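Local coordinates for uncharacterized protein DUF1285 (Shewanella baltica, PDB 2RA9), which is of unknown function but belongs to the DUF1285 family, whose fold repeats a structural motif and which may take part in signal transduction, at residues A[76-81]-A[126-131]; A[103-108]-A[120-124]. All blocks are in the same frame, centred on the assembly; numbering follows the deposited sequence.

Contact 1. Residues A[76-81]-A[126-131]. With EDO (1,2-ethanediol), chain F.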
ATOM      1  N   ASP A  76       4.407  -4.239   8.300  1.00 12.12           N
ATOM      2  CA  ASP A  76       5.231  -4.402   7.106  1.00 13.38           C
ATOM      3  C   ASP A  76       4.947  -3.206   6.193  1.00 11.89           C
ATOM      4  O   ASP A  76       5.496  -2.142   6.435  1.00 14.52           O
ATOM      5  CB  ASP A  76       4.946  -5.762   6.457  1.00 11.81           C
ATOM      6  CG  ASP A  76       5.909  -6.111   5.364  1.00 13.73           C
ATOM      7  OD1 ASP A  76       6.756  -5.266   4.965  1.00 15.93           O
ATOM      8  OD2 ASP A  76       5.811  -7.272   4.902  1.00 17.24           O
ATOM      9  N   ALA A  77       4.049  -3.348   5.213  1.00 11.78           N
ATOM     10  CA  ALA A  77       3.600  -2.237   4.387  1.00 10.22           C
ATOM     11  C   ALA A  77       2.130  -1.922   4.712  1.00 10.67           C
ATOM     12  O   ALA A  77       1.351  -2.797   5.138  1.00 11.53           O
ATOM     13  CB  ALA A  77       3.692  -2.592   2.935  1.00 13.48           C
ATOM     14  N   PRO A  78       1.734  -0.676   4.534  1.00 10.30           N
ATOM     15  CA  PRO A  78       0.359  -0.310   4.911  1.00 11.11           C
ATOM     16  C   PRO A  78      -0.714  -0.915   3.998  1.00 12.21           C
ATOM     17  O   PRO A  78      -1.878  -1.019   4.393  1.00 11.52           O
ATOM     18  CB  PRO A  78       0.366   1.229   4.764  1.00 11.44           C
ATOM     19  CG  PRO A  78       1.484   1.528   3.846  1.00 10.70           C
ATOM     20  CD  PRO A  78       2.520   0.510   4.163  1.00 10.64           C
ATOM     21  N   LEU A  79      -0.310  -1.289   2.777  1.00 11.66           N
ATOM     22  CA  LEU A  79      -1.230  -1.751   1.764  1.00 10.92           C
ATOM     23  C   LEU A  79      -0.642  -2.987   1.090  1.00 10.80           C
ATOM     24  O   LEU A  79       0.561  -3.071   0.890  1.00 11.31           O
ATOM     25  CB  LEU A  79      -1.452  -0.657   0.736  1.00 11.53           C
ATOM     26  CG  LEU A  79      -2.249   0.556   1.243  1.00 12.49           C
ATOM     27  CD1 LEU A  79      -2.108   1.720   0.363  1.00 15.74           C
ATOM     28  CD2 LEU A  79      -3.724   0.193   1.480  1.00 13.65           C
ATOM     29  N   LEU A  80      -1.507  -3.953   0.766  1.00 11.09           N
ATOM     30  CA  LEU A  80      -1.126  -5.144   0.028  1.00 11.22           C
ATOM     31  C   LEU A  80      -1.744  -5.045  -1.384  1.00 11.48           C
ATOM     32  O   LEU A  80      -2.976  -5.055  -1.552  1.00 12.89           O
ATOM     33  CB  LEU A  80      -1.683  -6.388   0.728  1.00 12.64           C
ATOM     34  CG  LEU A  80      -1.186  -7.718   0.122  1.00 13.97           C
ATOM     35  CD1 LEU A  80       0.218  -8.010   0.583  1.00 14.19           C
ATOM     36  CD2 LEU A  80      -2.144  -8.854   0.452  1.00 17.20           C
ATOM     37  N   ILE A  81      -0.879  -4.989  -2.377  1.00 10.56           N
ATOM     38  CA  ILE A  81      -1.278  -4.924  -3.770  1.00 11.55           C
ATOM     39  C   ILE A  81      -1.691  -6.311  -4.264  1.00 11.71           C
ATOM     40  O   ILE A  81      -0.936  -7.268  -4.181  1.00 14.00           O
ATOM     41  CB  ILE A  81      -0.167  -4.355  -4.635  1.00 11.05           C
ATOM     42  CG1 ILE A  81       0.031  -2.860  -4.315  1.00 13.88           C
ATOM     43  CG2 ILE A  81      -0.492  -4.578  -6.145  1.00 13.88           C
ATOM     44  CD1 ILE A  81       1.300  -2.198  -4.881  1.00 15.30           C
ATOM     45  N   LEU A 126       3.118   6.247   1.223  1.00 12.25           N
ATOM     46  CA  LEU A 126       2.718   4.858   1.380  1.00 12.17           C
ATOM     47  C   LEU A 126       3.363   3.948   0.338  1.00 12.49           C
ATOM     48  O   LEU A 126       3.472   4.322  -0.832  1.00 15.62           O
ATOM     49  CB  LEU A 126       1.218   4.709   1.286  1.00 11.11           C
ATOM     50  CG  LEU A 126       0.376   5.598   2.233  1.00 10.51           C
ATOM     51  CD1 LEU A 126      -1.145   5.425   1.980  1.00 13.73           C
ATOM     52  CD2 LEU A 126       0.752   5.411   3.678  1.00 12.69           C
ATOM     53  N   TRP A 127       3.742   2.752   0.775  1.00 11.83           N
ATOM     54  CA  TRP A 127       4.258   1.694  -0.106  1.00 11.85           C
ATOM     55  C   TRP A 127       3.268   0.550  -0.075  1.00 10.84           C
ATOM     56  O   TRP A 127       2.671   0.253   0.982  1.00 12.11           O
ATOM     57  CB  TRP A 127       5.626   1.205   0.411  1.00 13.50           C
ATOM     58  CG  TRP A 127       6.721   2.188   0.184  1.00 16.33           C
ATOM     59  CD1 TRP A 127       6.995   3.300   0.941  1.00 20.76           C
ATOM     60  CD2 TRP A 127       7.677   2.196  -0.880  1.00 16.44           C
ATOM     61  NE1 TRP A 127       8.073   3.972   0.434  1.00 23.78           N
ATOM     62  CE2 TRP A 127       8.511   3.314  -0.684  1.00 20.86           C
ATOM     63  CE3 TRP A 127       7.917   1.367  -1.981  1.00 16.97           C
ATOM     64  CZ2 TRP A 127       9.558   3.614  -1.544  1.00 21.61           C
ATOM     65  CZ3 TRP A 127       8.950   1.657  -2.802  1.00 18.71           C
ATOM     66  CH2 TRP A 127       9.756   2.771  -2.595  1.00 21.32           C
ATOM     67  N   GLY A 128       3.069  -0.083  -1.227  1.00 11.29           N
ATOM     68  CA  GLY A 128       2.261  -1.268  -1.335  1.00 10.81           C
ATOM     69  C   GLY A 128       3.142  -2.490  -1.533  1.00 10.86           C
ATOM     70  O   GLY A 128       3.997  -2.487  -2.415  1.00 13.38           O
ATOM     71  N   LYS A 129       2.946  -3.532  -0.726  1.00 11.91           N
ATOM     72  CA  LYS A 129       3.651  -4.791  -0.872  1.00 11.45           C
ATOM     73  C   LYS A 129       2.941  -5.616  -1.948  1.00 11.88           C
ATOM     74  O   LYS A 129       1.752  -5.798  -1.870  1.00 12.48           O
ATOM     75  CB  LYS A 129       3.633  -5.586   0.441  1.00 12.60           C
ATOM     76  CG  LYS A 129       4.349  -6.908   0.320  1.00 14.14           C
ATOM     77  CD  LYS A 129       4.671  -7.564   1.645  1.00 14.94           C
ATOM     78  CE  LYS A 129       3.472  -8.059   2.338  1.00 16.90           C
ATOM     79  NZ  LYS A 129       3.794  -8.712   3.649  1.00 20.17           N
ATOM     80  N   LEU A 130       3.678  -6.193  -2.888  1.00 11.91           N
ATOM     81  CA  LEU A 130       3.047  -7.096  -3.851  1.00 11.48           C
ATOM     82  C   LEU A 130       2.626  -8.394  -3.195  1.00 12.30           C
ATOM     83  O   LEU A 130       3.449  -9.081  -2.564  1.00 13.97           O
ATOM     84  CB  LEU A 130       4.030  -7.437  -4.987  1.00 14.13           C
ATOM     85  CG  LEU A 130       4.376  -6.339  -5.984  1.00 15.46           C
ATOM     86  CD1 LEU A 130       5.217  -6.889  -7.087  1.00 18.29           C
ATOM     87  CD2 LEU A 130       3.081  -5.758  -6.556  1.00 19.80           C
ATOM     88  N   GLY A 131       1.357  -8.714  -3.318  1.00 12.21           N
ATOM     89  CA  GLY A 131       0.847  -9.959  -2.807  1.00 12.97           C
ATOM     90  C   GLY A 131       1.424 -11.163  -3.542  1.00 12.38           C
ATOM     91  O   GLY A 131       1.815 -11.064  -4.713  1.00 14.25           O
TER
HETATM   92  C1  EDO F 162       5.887 -11.649  -3.102  1.00 25.38           C
HETATM   93  O1  EDO F 162       6.723 -12.199  -2.074  1.00 29.40           O
HETATM   94  C2  EDO F 162       6.375 -10.267  -3.519  1.00 20.65           C
HETATM   95  O2  EDO F 162       6.223  -9.301  -2.453  1.00 16.30           O

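Contact 2. Residues A[103-108]-A[120-124]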
ATOM      1  N   HIS A 103      -4.783   2.965  -7.034  1.00 14.07           N
ATOM      2  CA  HIS A 103      -3.676   3.895  -7.124  1.00 14.41           C
ATOM      3  C   HIS A 103      -3.188   3.970  -8.562  1.00 16.42           C
ATOM      4  O   HIS A 103      -3.102   2.951  -9.250  1.00 17.19           O
ATOM      5  CB  HIS A 103      -2.547   3.453  -6.186  1.00 15.27           C
ATOM      6  CG  HIS A 103      -3.016   3.150  -4.793  1.00 14.75           C
ATOM      7  ND1 HIS A 103      -3.000   4.086  -3.780  1.00 15.23           N
ATOM      8  CD2 HIS A 103      -3.575   2.036  -4.256  1.00 14.58           C
ATOM      9  CE1 HIS A 103      -3.545   3.563  -2.688  1.00 15.61           C
ATOM     10  NE2 HIS A 103      -3.920   2.327  -2.950  1.00 13.80           N
ATOM     11  N   HIS A 104      -2.866   5.180  -8.991  1.00 17.38           N
ATOM     12  CA  HIS A 104      -2.468   5.438 -10.370  1.00 17.31           C
ATOM     13  C   HIS A 104      -1.031   5.875 -10.455  1.00 16.73           C
ATOM     14  O   HIS A 104      -0.392   6.221  -9.470  1.00 18.67           O
ATOM     15  CB  HIS A 104      -3.360   6.526 -10.995  1.00 17.80           C
ATOM     16  CG  HIS A 104      -4.823   6.280 -10.811  1.00 21.28           C
ATOM     17  ND1 HIS A 104      -5.522   5.335 -11.527  1.00 25.18           N
ATOM     18  CD2 HIS A 104      -5.717   6.838  -9.957  1.00 22.81           C
ATOM     19  CE1 HIS A 104      -6.788   5.337 -11.149  1.00 24.77           C
ATOM     20  NE2 HIS A 104      -6.930   6.232 -10.189  1.00 28.09           N
ATOM     21  N   ASN A 105      -0.509   5.844 -11.677  1.00 19.21           N
ATOM     22  CA  ASN A 105       0.807   6.362 -11.969  1.00 19.26           C
ATOM     23  C   ASN A 105       1.923   5.681 -11.189  1.00 16.43           C
ATOM     24  O   ASN A 105       2.927   6.292 -10.819  1.00 20.14           O
ATOM     25  CB  ASN A 105       0.821   7.889 -11.773  1.00 20.54           C
ATOM     26  CG  ASN A 105      -0.217   8.568 -12.625  1.00 28.64           C
ATOM     27  OD1 ASN A 105      -0.325   8.280 -13.823  1.00 28.90           O
ATOM     28  ND2 ASN A 105      -1.009   9.467 -12.018  1.00 32.96           N
ATOM     29  N   VAL A 106       1.782   4.377 -11.019  1.00 15.69           N
ATOM     30  CA  VAL A 106       2.728   3.631 -10.209  1.00 15.90           C
ATOM     31  C   VAL A 106       3.888   3.152 -11.065  1.00 16.69           C
ATOM     32  O   VAL A 106       3.673   2.583 -12.124  1.00 16.56           O
ATOM     33  CB  VAL A 106       2.035   2.457  -9.484  1.00 15.07           C
ATOM     34  CG1 VAL A 106       3.046   1.646  -8.644  1.00 16.68           C
ATOM     35  CG2 VAL A 106       0.940   2.981  -8.596  1.00 15.64           C
ATOM     36  N   ASP A 107       5.099   3.424 -10.601  1.00 17.74           N
ATOM     37  CA  ASP A 107       6.309   3.320 -11.418  1.00 18.06           C
ATOM     38  C   ASP A 107       7.159   2.094 -11.019  1.00 16.99           C
ATOM     39  O   ASP A 107       7.788   2.073  -9.977  1.00 17.53           O
ATOM     40  CB  ASP A 107       7.113   4.600 -11.293  1.00 18.20           C
ATOM     41  CG  ASP A 107       8.260   4.697 -12.268  1.00 23.97           C
ATOM     42  OD1 ASP A 107       8.518   3.716 -13.008  1.00 24.37           O
ATOM     43  OD2 ASP A 107       8.921   5.780 -12.269  1.00 25.83           O
ATOM     44  N   ILE A 108       7.153   1.084 -11.879  1.00 16.37           N
ATOM     45  CA  ILE A 108       7.946  -0.126 -11.704  1.00 16.01           C
ATOM     46  C   ILE A 108       9.413   0.186 -11.394  1.00 16.59           C
ATOM     47  O   ILE A 108      10.045  -0.487 -10.600  1.00 16.79           O
ATOM     48  CB  ILE A 108       7.818  -1.039 -12.989  1.00 16.57           C
ATOM     49  CG1 ILE A 108       6.438  -1.731 -13.030  1.00 19.26           C
ATOM     50  CG2 ILE A 108       8.926  -2.074 -13.042  1.00 20.64           C
ATOM     51  CD1 ILE A 108       6.009  -2.236 -14.415  1.00 23.18           C
ATOM     52  N   LEU A 120       5.968  -1.303  -4.055  1.00 13.69           N
ATOM     53  CA  LEU A 120       5.830  -0.233  -5.034  1.00 13.48           C
ATOM     54  C   LEU A 120       5.405   1.047  -4.336  1.00 12.17           C
ATOM     55  O   LEU A 120       4.556   1.008  -3.449  1.00 13.27           O
ATOM     56  CB  LEU A 120       4.806  -0.590  -6.126  1.00 15.23           C
ATOM     57  CG  LEU A 120       5.168  -1.756  -7.058  1.00 15.55           C
ATOM     58  CD1 LEU A 120       4.005  -2.183  -7.959  1.00 18.11           C
ATOM     59  CD2 LEU A 120       6.420  -1.432  -7.899  1.00 17.92           C
ATOM     60  N   PRO A 121       5.949   2.196  -4.751  1.00 14.06           N
ATOM     61  CA  PRO A 121       5.591   3.413  -4.043  1.00 14.53           C
ATOM     62  C   PRO A 121       4.279   4.015  -4.550  1.00 14.64           C
ATOM     63  O   PRO A 121       4.011   4.043  -5.747  1.00 16.49           O
ATOM     64  CB  PRO A 121       6.792   4.323  -4.295  1.00 17.55           C
ATOM     65  CG  PRO A 121       7.292   3.897  -5.660  1.00 17.62           C
ATOM     66  CD  PRO A 121       6.959   2.447  -5.796  1.00 15.36           C
ATOM     67  N   LEU A 122       3.451   4.419  -3.593  1.00 13.86           N
ATOM     68  CA  LEU A 122       2.152   5.003  -3.845  1.00 14.63           C
ATOM     69  C   LEU A 122       2.169   6.414  -3.283  1.00 15.44           C
ATOM     70  O   LEU A 122       3.225   6.950  -2.952  1.00 19.29           O
ATOM     71  CB  LEU A 122       1.060   4.147  -3.172  1.00 12.31           C
ATOM     72  CG  LEU A 122       1.183   2.633  -3.364  1.00 12.86           C
ATOM     73  CD1 LEU A 122       0.191   1.892  -2.536  1.00 13.81           C
ATOM     74  CD2 LEU A 122       1.106   2.224  -4.837  1.00 15.72           C
ATOM     75  N   GLU A 123       0.994   6.996  -3.093  1.00 15.63           N
ATOM     76  CA  GLU A 123       0.903   8.378  -2.632  1.00 15.94           C
ATOM     77  C   GLU A 123       1.044   8.470  -1.133  1.00 15.51           C
ATOM     78  O   GLU A 123       1.012   7.479  -0.433  1.00 13.98           O
ATOM     79  CB  GLU A 123      -0.432   8.983  -3.078  1.00 18.29           C
ATOM     80  CG  GLU A 123      -1.660   8.403  -2.428  1.00 23.85           C
ATOM     81  CD  GLU A 123      -2.315   7.242  -3.170  1.00 29.55           C
ATOM     82  OE1 GLU A 123      -1.649   6.577  -4.008  1.00 25.96           O
ATOM     83  OE2 GLU A 123      -3.524   7.007  -2.897  1.00 30.71           O
ATOM     84  N   ARG A 124       1.193   9.700  -0.648  1.00 14.53           N
ATOM     85  CA  ARG A 124       1.197   9.987   0.793  1.00 13.81           C
ATOM     86  C   ARG A 124       2.300   9.257   1.587  1.00 12.89           C
ATOM     87  O   ARG A 124       2.153   9.003   2.775  1.00 13.06           O
ATOM     88  CB  ARG A 124      -0.196   9.710   1.402  1.00 15.50           C
ATOM     89  CG  ARG A 124      -1.356  10.565   0.818  1.00 17.23           C
ATOM     90  CD  ARG A 124      -2.704  10.343   1.515  1.00 15.54           C
ATOM     91  NE  ARG A 124      -3.211   8.956   1.533  1.00 21.27           N
ATOM     92  CZ  ARG A 124      -3.795   8.311   0.514  1.00 22.47           C
ATOM     93  NH1 ARG A 124      -4.054   8.898  -0.648  1.00 23.65           N
ATOM     94  NH2 ARG A 124      -4.194   7.060   0.689  1.00 22.08           N
TER
HETATM   95  O   HOH W   1       0.122   6.131  -6.831  1.00 26.94           O
HETATM   96  O   HOH W   2       5.088   4.781  -8.139  1.00 25.45           O

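Contact 1. Residues A[76-81]-A[126-131]
Lys-129, Ile-81 and Leu-80 lose the most surface where residues 76-81 meet 126-131. The two strands run parallel, with an angle of 45° between the short segments, and Leu-79, Leu-80 and Ile-81 pair with Gly-128, Lys-129 and Leu-130. Lys-129 anchors the pairing. Lys-129 N donates to Leu-79 O at 2.9 Å, and Lys-129 O accepts from Ile-81 N at 2.8 Å. Two residues on, Gly-131 N donates to Ile-81 O, also at 2.8 Å.

The side chain of Lys-129 shares a face of the sheet with Leu-80. Leu-80 CD1 lies 3.7 Å from Lys-129 CE, so the lysine's aliphatic part packs on the leucine. Lys-129 NZ reaches back to the loop before strand 79-86 and forms a salt bridge with Asp-76 OD2 at 2.8 Å. The same amine also hydrogen-bonds Ala-31 O, and Asp-76 OD1 is hydrogen-bonded to Tyr-119 OH.

Ile-81 points to the other face. Ile-81 CG2 packs on Leu-130 CD2 at 3.8 Å. Ile-81 CD1 lies 3.7 Å from Gly-128 O and fills space that a side chain at Gly-128 would need. Near the strand starts, Pro-78 CG touches Leu-126 CD2 at 4.0 Å.

This is regular parallel beta pairing. It joins the central strands of an otherwise antiparallel sheet ordered 102-106, 93-97, 79-86, 127-130, 118-121, 112-113. The other sheet repeats this topology around parallel strands 27-29 and 69-74.

Contact 2. Residues A[103-108]-A[120-124]
His-103 is the polar centre of the contact between residues 103-108 and 120-124. With chi1 in the m well and chi2 at -94°, its ring is turned toward residues 120-124. His-103 ND1 donates a nearly straight hydrogen bond to Glu-123 OE1 at 2.8 Å. On the far side of the ring, His-103 NE2 is hydrogen-bonded to Thr-101 OG1. Leu-122, an m,t rotamer, sets CD1 squarely over one ring face, 4.0 Å from the centroid of the His-103 ring, in a CH-pi contact. The ring is thus held at its edge by a carboxylate and on a face by a methyl.

Glu-123 reaches the histidine by folding its side chain. Its chi1 is p and its chi2, at -92°, lies between wells. Glu-123 OE2 also forms a salt bridge with Arg-124 NH1 at 3.0 Å.

Val-106, with chi1 t, aims both methyls toward residues 120-124. Val-106 CG1 sits 3.8 Å from Leu-120 CB, and Val-106 CG2 lies 3.8 Å from Leu-122 CD2. The backbones do not pair here. Water 2 spans the gap, accepting from Asp-107 N at 2.8 Å and donating to Pro-121 O at 2.7 Å.

Asn-105 has a left-handed backbone conformation. It forms a G1 beta bulge with Val-106 opposite Leu-93, and the chain turns a corner there. Strand 102-106 is an edge strand beside 93-97, whereas 118-121 lies between 127-130 and 112-113. The contact therefore joins opposite halves of one sheet. From strand 79-86, Leu-79 packs against His-103 and Leu-122, and Ile-81 against Leu-120.

From the N terminus, the chain first builds one six-stranded sheet and then enters the second at residues 76-81. It runs out through strand 93-97 to edge strand 102-106, where segment 103-108 opens contact 2. After strand 112-113 it returns at 120-124 and closes that shorter loop. Residues 126-131 then close the longer loop of contact 1, so contact 2 lies wholly within it. Contact 1 joins the sheet's central strands, while contact 2 joins its two halves through side chains. The contacts touch directly: Leu-120 N lies 2.8 Å from Gly-128 O, a probable hydrogen bond, and Leu-79 CD1 packs 3.7 Å from Leu-122 CD1.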